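Local coordinates for fiber protein (Human adenovirus 14, PDB 3F0Y), which forms the trimeric knob at the tip of the adenovirus fiber, the part that probably binds cellular receptors during attachment, at residues 140-145 with 152-157; 54-59 with 175-180. One frame throughout, in Å; residues are numbered along the deposited sequence.

Interaction 1 (140-145 with 152-157); sequences GTCHYT and FPIDIS
Gly140, Cys142 and Tyr144 pair with Ile156, Ile154 and Phe152 through six backbone hydrogen bonds, which join the two strands as an antiparallel ladder. Between these pairs, Thr141 faces Asp155 and His143 faces Pro153 as non-hydrogen-bonded pairs. There the CA of His143 makes a CA-H...O contact of 3.3 Å with Phe152 O.

The face with Cys142, Ile154 and Ile156 is buried. Cys142 SG sits between the backbone N and the carbonyl carbon (chi1 68°). It touches Ile156 CD1 at 3.6 Å and Ile154 CB at 3.8 Å. Ile154 CD1 reaches the CB of Tyr144 at 3.8 Å. Phe152 CB lies at the edge of the Tyr144 ring, near its plane. The Tyr144 hydroxyl leaves the pair and bonds to Glu186 and to Lys134 of the second subunit.

The other face is more exposed. His143 CD2 lies 3.6 Å from Pro153 CA, and the two side chains cross obliquely. The His143 ring also meets Tyr139 of the second subunit. Water 1 lies within hydrogen-bonding distance of both Gly140 O and Asp155 OD1, 2.7 Å from OD1. Other acceptors are nearby, and it may not serve both at once.

The arrangement is a beta hairpin of strands 137-145 and 151-160 at one margin of a four-stranded antiparallel sheet of the adenovirus knob.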
ATOM      1  N   GLY A 140      -9.601   4.130  -2.129  1.00 16.56           N
ATOM      2  CA  GLY A 140      -8.945   2.965  -2.692  1.00 16.65           C
ATOM      3  C   GLY A 140      -9.940   1.988  -3.269  1.00 16.77           C
ATOM      4  O   GLY A 140     -11.112   2.324  -3.474  1.00 16.64           O
ATOM      5  N   THR A 141      -9.458   0.781  -3.546  1.00 16.84           N
ATOM      6  CA  THR A 141     -10.283  -0.282  -4.100  0.50 16.94           C
ATOM      7  C   THR A 141      -9.910  -1.623  -3.469  1.00 16.94           C
ATOM      8  O   THR A 141      -8.770  -1.824  -3.044  1.00 16.94           O
ATOM      9  CB  THR A 141     -10.104  -0.370  -5.635  0.50 16.97           C
ATOM     10  OG1 THR A 141     -10.401   0.901  -6.231  0.50 17.20           O
ATOM     11  CG2 THR A 141     -11.019  -1.428  -6.238  0.50 16.99           C
ATOM     12  N   CYS A 142     -10.878  -2.526  -3.412  1.00 17.07           N
ATOM     13  CA  CYS A 142     -10.636  -3.910  -3.051  1.00 17.28           C
ATOM     14  C   CYS A 142     -11.416  -4.719  -4.073  1.00 17.41           C
ATOM     15  O   CYS A 142     -12.014  -4.146  -4.987  1.00 17.28           O
ATOM     16  CB  CYS A 142     -11.089  -4.205  -1.621  1.00 17.29           C
ATOM     17  SG  CYS A 142     -12.866  -4.145  -1.363  1.00 17.40           S
ATOM     18  N   HIS A 143     -11.408  -6.038  -3.939  1.00 17.73           N
ATOM     19  CA  HIS A 143     -12.107  -6.883  -4.892  1.00 18.11           C
ATOM     20  C   HIS A 143     -12.916  -7.961  -4.202  1.00 18.38           C
ATOM     21  O   HIS A 143     -12.524  -8.475  -3.154  1.00 18.46           O
ATOM     22  CB  HIS A 143     -11.119  -7.528  -5.861  1.00 18.25           C
ATOM     23  CG  HIS A 143     -10.552  -6.575  -6.864  1.00 18.54           C
ATOM     24  ND1 HIS A 143      -9.501  -5.731  -6.579  1.00 19.08           N
ATOM     25  CD2 HIS A 143     -10.889  -6.333  -8.153  1.00 19.05           C
ATOM     26  CE1 HIS A 143      -9.216  -5.009  -7.648  1.00 19.10           C
ATOM     27  NE2 HIS A 143     -10.045  -5.354  -8.617  1.00 19.47           N
ATOM     28  N   TYR A 144     -14.054  -8.282  -4.807  1.00 18.67           N
ATOM     29  CA  TYR A 144     -14.823  -9.458  -4.452  1.00 18.88           C
ATOM     30  C   TYR A 144     -14.511 -10.542  -5.479  1.00 19.04           C
ATOM     31  O   TYR A 144     -14.635 -10.313  -6.683  1.00 19.06           O
ATOM     32  CB  TYR A 144     -16.320  -9.141  -4.445  1.00 18.84           C
ATOM     33  CG  TYR A 144     -17.194 -10.372  -4.445  1.00 18.80           C
ATOM     34  CD1 TYR A 144     -17.379 -11.116  -3.284  1.00 18.63           C
ATOM     35  CD2 TYR A 144     -17.826 -10.803  -5.607  1.00 18.85           C
ATOM     36  CE1 TYR A 144     -18.170 -12.248  -3.278  1.00 18.83           C
ATOM     37  CE2 TYR A 144     -18.624 -11.935  -5.611  1.00 18.56           C
ATOM     38  CZ  TYR A 144     -18.790 -12.655  -4.442  1.00 18.84           C
ATOM     39  OH  TYR A 144     -19.573 -13.782  -4.426  1.00 19.39           O
ATOM     40  N   THR A 145     -14.098 -11.711  -5.000  1.00 19.34           N
ATOM     41  CA  THR A 145     -13.834 -12.852  -5.867  1.00 19.69           C
ATOM     42  C   THR A 145     -15.151 -13.577  -6.137  1.00 19.98           C
ATOM     43  O   THR A 145     -15.761 -14.131  -5.219  1.00 19.85           O
ATOM     44  CB  THR A 145     -12.815 -13.821  -5.233  1.00 19.68           C
ATOM     45  OG1 THR A 145     -11.627 -13.099  -4.880  1.00 20.09           O
ATOM     46  CG2 THR A 145     -12.455 -14.938  -6.203  1.00 19.21           C
ATOM     47  N   PHE A 152     -14.207  -8.758  -8.950  1.00 20.58           N
ATOM     48  CA  PHE A 152     -15.158  -7.654  -9.035  1.00 20.31           C
ATOM     49  C   PHE A 152     -14.667  -6.476  -8.194  1.00 19.93           C
ATOM     50  O   PHE A 152     -14.620  -6.575  -6.968  1.00 19.74           O
ATOM     51  CB  PHE A 152     -16.534  -8.107  -8.541  1.00 20.16           C
ATOM     52  CG  PHE A 152     -17.600  -7.057  -8.673  1.00 20.30           C
ATOM     53  CD1 PHE A 152     -18.343  -6.945  -9.839  1.00 20.08           C
ATOM     54  CD2 PHE A 152     -17.858  -6.181  -7.631  1.00 20.05           C
ATOM     55  CE1 PHE A 152     -19.329  -5.976  -9.963  1.00 20.28           C
ATOM     56  CE2 PHE A 152     -18.837  -5.211  -7.748  1.00 20.27           C
ATOM     57  CZ  PHE A 152     -19.576  -5.108  -8.914  1.00 20.03           C
ATOM     58  N   PRO A 153     -14.318  -5.349  -8.842  1.00 19.67           N
ATOM     59  CA  PRO A 153     -13.765  -4.219  -8.097  1.00 19.51           C
ATOM     60  C   PRO A 153     -14.806  -3.494  -7.243  1.00 19.22           C
ATOM     61  O   PRO A 153     -15.910  -3.209  -7.713  1.00 19.09           O
ATOM     62  CB  PRO A 153     -13.239  -3.296  -9.200  1.00 19.51           C
ATOM     63  CG  PRO A 153     -14.085  -3.597 -10.374  1.00 19.86           C
ATOM     64  CD  PRO A 153     -14.422  -5.058 -10.285  1.00 19.77           C
ATOM     65  N   ILE A 154     -14.439  -3.208  -5.997  1.00 18.91           N
ATOM     66  CA  ILE A 154     -15.298  -2.486  -5.064  1.00 18.77           C
ATOM     67  C   ILE A 154     -14.581  -1.218  -4.621  1.00 18.62           C
ATOM     68  O   ILE A 154     -13.422  -1.274  -4.219  1.00 18.42           O
ATOM     69  CB  ILE A 154     -15.616  -3.345  -3.821  1.00 18.64           C
ATOM     70  CG1 ILE A 154     -16.352  -4.626  -4.227  1.00 18.63           C
ATOM     71  CG2 ILE A 154     -16.443  -2.551  -2.811  1.00 18.82           C
ATOM     72  CD1 ILE A 154     -16.599  -5.580  -3.073  1.00 18.71           C
ATOM     73  N   ASP A 155     -15.267  -0.078  -4.695  1.00 18.52           N
ATOM     74  CA  ASP A 155     -14.694   1.194  -4.256  1.00 18.50           C
ATOM     75  C   ASP A 155     -14.705   1.287  -2.738  1.00 18.39           C
ATOM     76  O   ASP A 155     -15.676   0.892  -2.095  1.00 18.04           O
ATOM     77  CB  ASP A 155     -15.483   2.377  -4.823  1.00 18.58           C
ATOM     78  CG  ASP A 155     -15.444   2.438  -6.334  1.00 19.26           C
ATOM     79  OD1 ASP A 155     -14.396   2.104  -6.922  1.00 19.89           O
ATOM     80  OD2 ASP A 155     -16.466   2.828  -6.932  1.00 21.10           O
ATOM     81  N   ILE A 156     -13.627   1.820  -2.172  1.00 18.43           N
ATOM     82  CA  ILE A 156     -13.561   2.058  -0.737  1.00 18.52           C
ATOM     83  C   ILE A 156     -13.269   3.523  -0.463  1.00 18.55           C
ATOM     84  O   ILE A 156     -12.352   4.104  -1.044  1.00 18.57           O
ATOM     85  CB  ILE A 156     -12.494   1.193  -0.051  1.00 18.49           C
ATOM     86  CG1 ILE A 156     -12.794  -0.287  -0.273  1.00 18.68           C
ATOM     87  CG2 ILE A 156     -12.449   1.497   1.448  1.00 18.48           C
ATOM     88  CD1 ILE A 156     -11.835  -1.213   0.434  1.00 18.65           C
ATOM     89  N   SER A 157     -14.071   4.110   0.417  1.00 18.60           N
ATOM     90  CA  SER A 157     -13.856   5.461   0.901  1.00 18.72           C
ATOM     91  C   SER A 157     -13.678   5.378   2.408  1.00 18.71           C
ATOM     92  O   SER A 157     -14.499   4.780   3.101  1.00 18.90           O
ATOM     93  CB  SER A 157     -15.055   6.343   0.556  1.00 18.74           C
ATOM     94  OG  SER A 157     -14.821   7.691   0.919  1.00 19.83           O
TER
HETATM   95  O   HOH W   1     -12.365   3.634  -5.974  1.00 45.86           O

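Interaction 2 (54-59 with 175-180)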
ATOM      1  N   ALA A  54      -3.294   0.415   8.296  1.00 15.86           N
ATOM      2  CA  ALA A  54      -4.638  -0.113   8.532  1.00 15.92           C
ATOM      3  C   ALA A  54      -4.979  -1.130   7.451  1.00 15.94           C
ATOM      4  O   ALA A  54      -4.858  -0.843   6.265  1.00 15.86           O
ATOM      5  CB  ALA A  54      -5.656   1.015   8.544  1.00 15.96           C
ATOM      6  N   PHE A  55      -5.420  -2.307   7.884  1.00 15.85           N
ATOM      7  CA  PHE A  55      -5.602  -3.472   7.028  1.00 15.97           C
ATOM      8  C   PHE A  55      -6.998  -4.020   7.320  1.00 16.09           C
ATOM      9  O   PHE A  55      -7.246  -4.528   8.414  1.00 16.00           O
ATOM     10  CB  PHE A  55      -4.507  -4.484   7.382  1.00 15.86           C
ATOM     11  CG  PHE A  55      -4.600  -5.802   6.663  1.00 15.82           C
ATOM     12  CD1 PHE A  55      -3.958  -5.991   5.446  1.00 15.86           C
ATOM     13  CD2 PHE A  55      -5.266  -6.879   7.240  1.00 15.91           C
ATOM     14  CE1 PHE A  55      -4.008  -7.217   4.797  1.00 15.96           C
ATOM     15  CE2 PHE A  55      -5.324  -8.107   6.593  1.00 15.96           C
ATOM     16  CZ  PHE A  55      -4.692  -8.277   5.374  1.00 15.76           C
ATOM     17  N   VAL A  56      -7.913  -3.890   6.359  1.00 16.19           N
ATOM     18  CA  VAL A  56      -9.330  -4.142   6.635  1.00 16.38           C
ATOM     19  C   VAL A  56     -10.065  -4.908   5.532  1.00 16.60           C
ATOM     20  O   VAL A  56      -9.864  -4.668   4.341  1.00 16.53           O
ATOM     21  CB  VAL A  56     -10.078  -2.814   6.935  1.00 16.32           C
ATOM     22  CG1 VAL A  56     -10.147  -1.930   5.692  1.00 16.07           C
ATOM     23  CG2 VAL A  56     -11.473  -3.090   7.491  1.00 16.27           C
ATOM     24  N   TYR A  57     -10.907  -5.848   5.950  1.00 16.85           N
ATOM     25  CA  TYR A  57     -11.854  -6.498   5.049  1.00 17.06           C
ATOM     26  C   TYR A  57     -13.024  -7.068   5.832  1.00 17.20           C
ATOM     27  O   TYR A  57     -13.009  -7.092   7.066  1.00 17.13           O
ATOM     28  CB  TYR A  57     -11.182  -7.585   4.198  1.00 17.14           C
ATOM     29  CG  TYR A  57     -10.537  -8.719   4.964  1.00 17.32           C
ATOM     30  CD1 TYR A  57      -9.328  -8.538   5.626  1.00 17.43           C
ATOM     31  CD2 TYR A  57     -11.119  -9.985   4.997  1.00 17.20           C
ATOM     32  CE1 TYR A  57      -8.725  -9.577   6.318  1.00 17.38           C
ATOM     33  CE2 TYR A  57     -10.521 -11.033   5.686  1.00 17.29           C
ATOM     34  CZ  TYR A  57      -9.324 -10.821   6.344  1.00 17.20           C
ATOM     35  OH  TYR A  57      -8.719 -11.847   7.030  1.00 17.90           O
ATOM     36  N   VAL A  58     -14.045  -7.505   5.106  1.00 17.48           N
ATOM     37  CA  VAL A  58     -15.249  -8.042   5.719  1.00 17.85           C
ATOM     38  C   VAL A  58     -15.499  -9.465   5.242  1.00 18.04           C
ATOM     39  O   VAL A  58     -15.235  -9.800   4.088  1.00 17.81           O
ATOM     40  CB  VAL A  58     -16.482  -7.159   5.419  1.00 17.90           C
ATOM     41  CG1 VAL A  58     -16.248  -5.743   5.914  1.00 18.14           C
ATOM     42  CG2 VAL A  58     -16.803  -7.155   3.936  1.00 18.41           C
ATOM     43  N   ILE A  59     -15.984 -10.304   6.152  1.00 18.48           N
ATOM     44  CA  ILE A  59     -16.435 -11.645   5.815  1.00 18.81           C
ATOM     45  C   ILE A  59     -17.899 -11.730   6.225  1.00 19.06           C
ATOM     46  O   ILE A  59     -18.224 -11.649   7.410  1.00 19.20           O
ATOM     47  CB  ILE A  59     -15.619 -12.729   6.542  1.00 18.89           C
ATOM     48  CG1 ILE A  59     -14.127 -12.573   6.237  1.00 19.09           C
ATOM     49  CG2 ILE A  59     -16.100 -14.120   6.139  1.00 18.72           C
ATOM     50  CD1 ILE A  59     -13.241 -13.442   7.086  1.00 19.17           C
ATOM     51  N   ILE A 175     -15.390   3.494   7.203  1.00 17.33           N
ATOM     52  CA  ILE A 175     -14.950   2.801   5.998  1.00 17.21           C
ATOM     53  C   ILE A 175     -16.173   2.397   5.187  1.00 17.08           C
ATOM     54  O   ILE A 175     -16.984   1.597   5.647  1.00 16.99           O
ATOM     55  CB  ILE A 175     -14.133   1.536   6.338  1.00 17.17           C
ATOM     56  CG1 ILE A 175     -13.046   1.850   7.372  1.00 17.21           C
ATOM     57  CG2 ILE A 175     -13.508   0.956   5.079  1.00 17.20           C
ATOM     58  CD1 ILE A 175     -12.348   0.617   7.909  1.00 17.22           C
ATOM     59  N   THR A 176     -16.297   2.955   3.985  1.00 16.98           N
ATOM     60  CA  THR A 176     -17.448   2.707   3.121  1.00 17.05           C
ATOM     61  C   THR A 176     -17.045   1.893   1.900  1.00 17.07           C
ATOM     62  O   THR A 176     -16.224   2.335   1.099  1.00 16.88           O
ATOM     63  CB  THR A 176     -18.081   4.025   2.635  1.00 16.93           C
ATOM     64  OG1 THR A 176     -18.547   4.777   3.760  1.00 16.70           O
ATOM     65  CG2 THR A 176     -19.254   3.753   1.690  1.00 16.97           C
ATOM     66  N   TRP A 177     -17.626   0.702   1.777  1.00 17.25           N
ATOM     67  CA  TRP A 177     -17.494  -0.118   0.580  1.00 17.51           C
ATOM     68  C   TRP A 177     -18.686   0.174  -0.310  1.00 17.85           C
ATOM     69  O   TRP A 177     -19.817   0.249   0.176  1.00 17.67           O
ATOM     70  CB  TRP A 177     -17.505  -1.605   0.930  1.00 17.39           C
ATOM     71  CG  TRP A 177     -16.278  -2.092   1.624  1.00 17.09           C
ATOM     72  CD1 TRP A 177     -15.196  -2.681   1.046  1.00 17.09           C
ATOM     73  CD2 TRP A 177     -16.014  -2.054   3.031  1.00 16.94           C
ATOM     74  NE1 TRP A 177     -14.267  -3.005   2.004  1.00 17.06           N
ATOM     75  CE2 TRP A 177     -14.746  -2.633   3.232  1.00 16.99           C
ATOM     76  CE3 TRP A 177     -16.728  -1.586   4.140  1.00 17.04           C
ATOM     77  CZ2 TRP A 177     -14.170  -2.754   4.499  1.00 17.13           C
ATOM     78  CZ3 TRP A 177     -16.156  -1.707   5.400  1.00 17.11           C
ATOM     79  CH2 TRP A 177     -14.890  -2.287   5.568  1.00 17.14           C
ATOM     80  N   SER A 178     -18.442   0.331  -1.606  1.00 18.23           N
ATOM     81  CA  SER A 178     -19.524   0.600  -2.543  1.00 18.74           C
ATOM     82  C   SER A 178     -19.207   0.131  -3.953  1.00 19.11           C
ATOM     83  O   SER A 178     -18.044  -0.001  -4.341  1.00 18.75           O
ATOM     84  CB  SER A 178     -19.854   2.096  -2.565  1.00 18.72           C
ATOM     85  OG  SER A 178     -18.792   2.847  -3.127  1.00 18.97           O
ATOM     86  N   TRP A 179     -20.261  -0.127  -4.716  1.00 19.74           N
ATOM     87  CA  TRP A 179     -20.121  -0.315  -6.148  1.00 20.44           C
ATOM     88  C   TRP A 179     -21.397   0.087  -6.876  1.00 20.87           C
ATOM     89  O   TRP A 179     -22.490   0.037  -6.310  1.00 20.75           O
ATOM     90  CB  TRP A 179     -19.716  -1.751  -6.486  1.00 20.33           C
ATOM     91  CG  TRP A 179     -20.734  -2.790  -6.153  1.00 20.38           C
ATOM     92  CD1 TRP A 179     -21.780  -3.185  -6.930  1.00 20.44           C
ATOM     93  CD2 TRP A 179     -20.780  -3.599  -4.973  1.00 20.32           C
ATOM     94  NE1 TRP A 179     -22.488  -4.178  -6.301  1.00 20.38           N
ATOM     95  CE2 TRP A 179     -21.895  -4.454  -5.098  1.00 20.42           C
ATOM     96  CE3 TRP A 179     -19.992  -3.680  -3.818  1.00 20.20           C
ATOM     97  CZ2 TRP A 179     -22.246  -5.380  -4.109  1.00 20.52           C
ATOM     98  CZ3 TRP A 179     -20.340  -4.601  -2.836  1.00 20.40           C
ATOM     99  CH2 TRP A 179     -21.457  -5.437  -2.990  1.00 20.39           C
ATOM    100  N   ASN A 180     -21.215   0.511  -8.122  1.00 21.50           N
ATOM    101  CA  ASN A 180     -22.303   0.923  -8.998  0.50 21.72           C
ATOM    102  C   ASN A 180     -21.976   0.450 -10.416  1.00 21.98           C
ATOM    103  O   ASN A 180     -21.242   1.119 -11.143  1.00 22.23           O
ATOM    104  CB  ASN A 180     -22.458   2.450  -8.941  0.50 21.82           C
ATOM    105  CG  ASN A 180     -23.601   2.972  -9.802  0.50 21.79           C
ATOM    106  OD1 ASN A 180     -24.263   2.218 -10.516  0.50 22.42           O
ATOM    107  ND2 ASN A 180     -23.836   4.278  -9.732  0.50 21.90           N
TER
HETATM  108  O   HOH W   2     -11.668  -4.758   2.145  1.00 18.46           O
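The indole of Trp177 lies between Ile175 CG2 on one face and Val58 CG1 on the opposite face. The two methyls stand 3.6 Å (Ile175 CG2) and 3.7 Å (Val58 CG1) above the plane, each nearer the rim than the ring centre. Val58 CG1 makes a CH-pi contact with the six-membered ring, 4.0 Å from its centroid and 21° off the normal. Its closest ring atom is CH2. The Val58 and Trp177 side chains run antiparallel alongside each other.

Val56 CG2 comes to the ring edge, near its plane, 4.0 Å from Trp177 CH2. The same methyl meets Ile175 CD1 at 3.8 Å, where the two side chains reach tip to tip. Val56 CG2 stands anti to the backbone N, which turns it to both partners.

Water 2 lies in the plane of the indole at its N-H edge. It accepts from Trp177 NE1 at 3.1 Å and donates to Val56 O at 2.8 Å. Outside the two segments, Phe76 meets the Trp177 ring with the planes about 20° apart, and Leu41, Leu43 and Phe201 pack on Val56.

The strands belong to two different sheets and run at 52° to each other. All five touching residues are buried. Dispersion and CH-pi contacts hold the sheets together, and the water satisfies the buried N-H, so the indole edge can stay in the apolar interior.

The centres of interactions 1 and 2 lie about 7 Å apart. Strands 151-160 and 171-180 are neighbours in one sheet, and backbone pairs join them: Ser157 O lies 2.7 Å from Thr176 N, and Asp155 N lies 2.8 Å from Ser178 O, both probable hydrogen bonds. Ile156 CD1, which rests on Cys142 in interaction 1, also packs 3.4 Å from Trp177 NE1 of interaction 2. Interaction 1 adds the outermost strand, 137-145, to strand 151-160 of that sheet, and interaction 2 packs the sheet against the one holding strand 51-60. In sequence, both segments of interaction 1 lie between those of interaction 2. Both also touch the second subunit of the trimer.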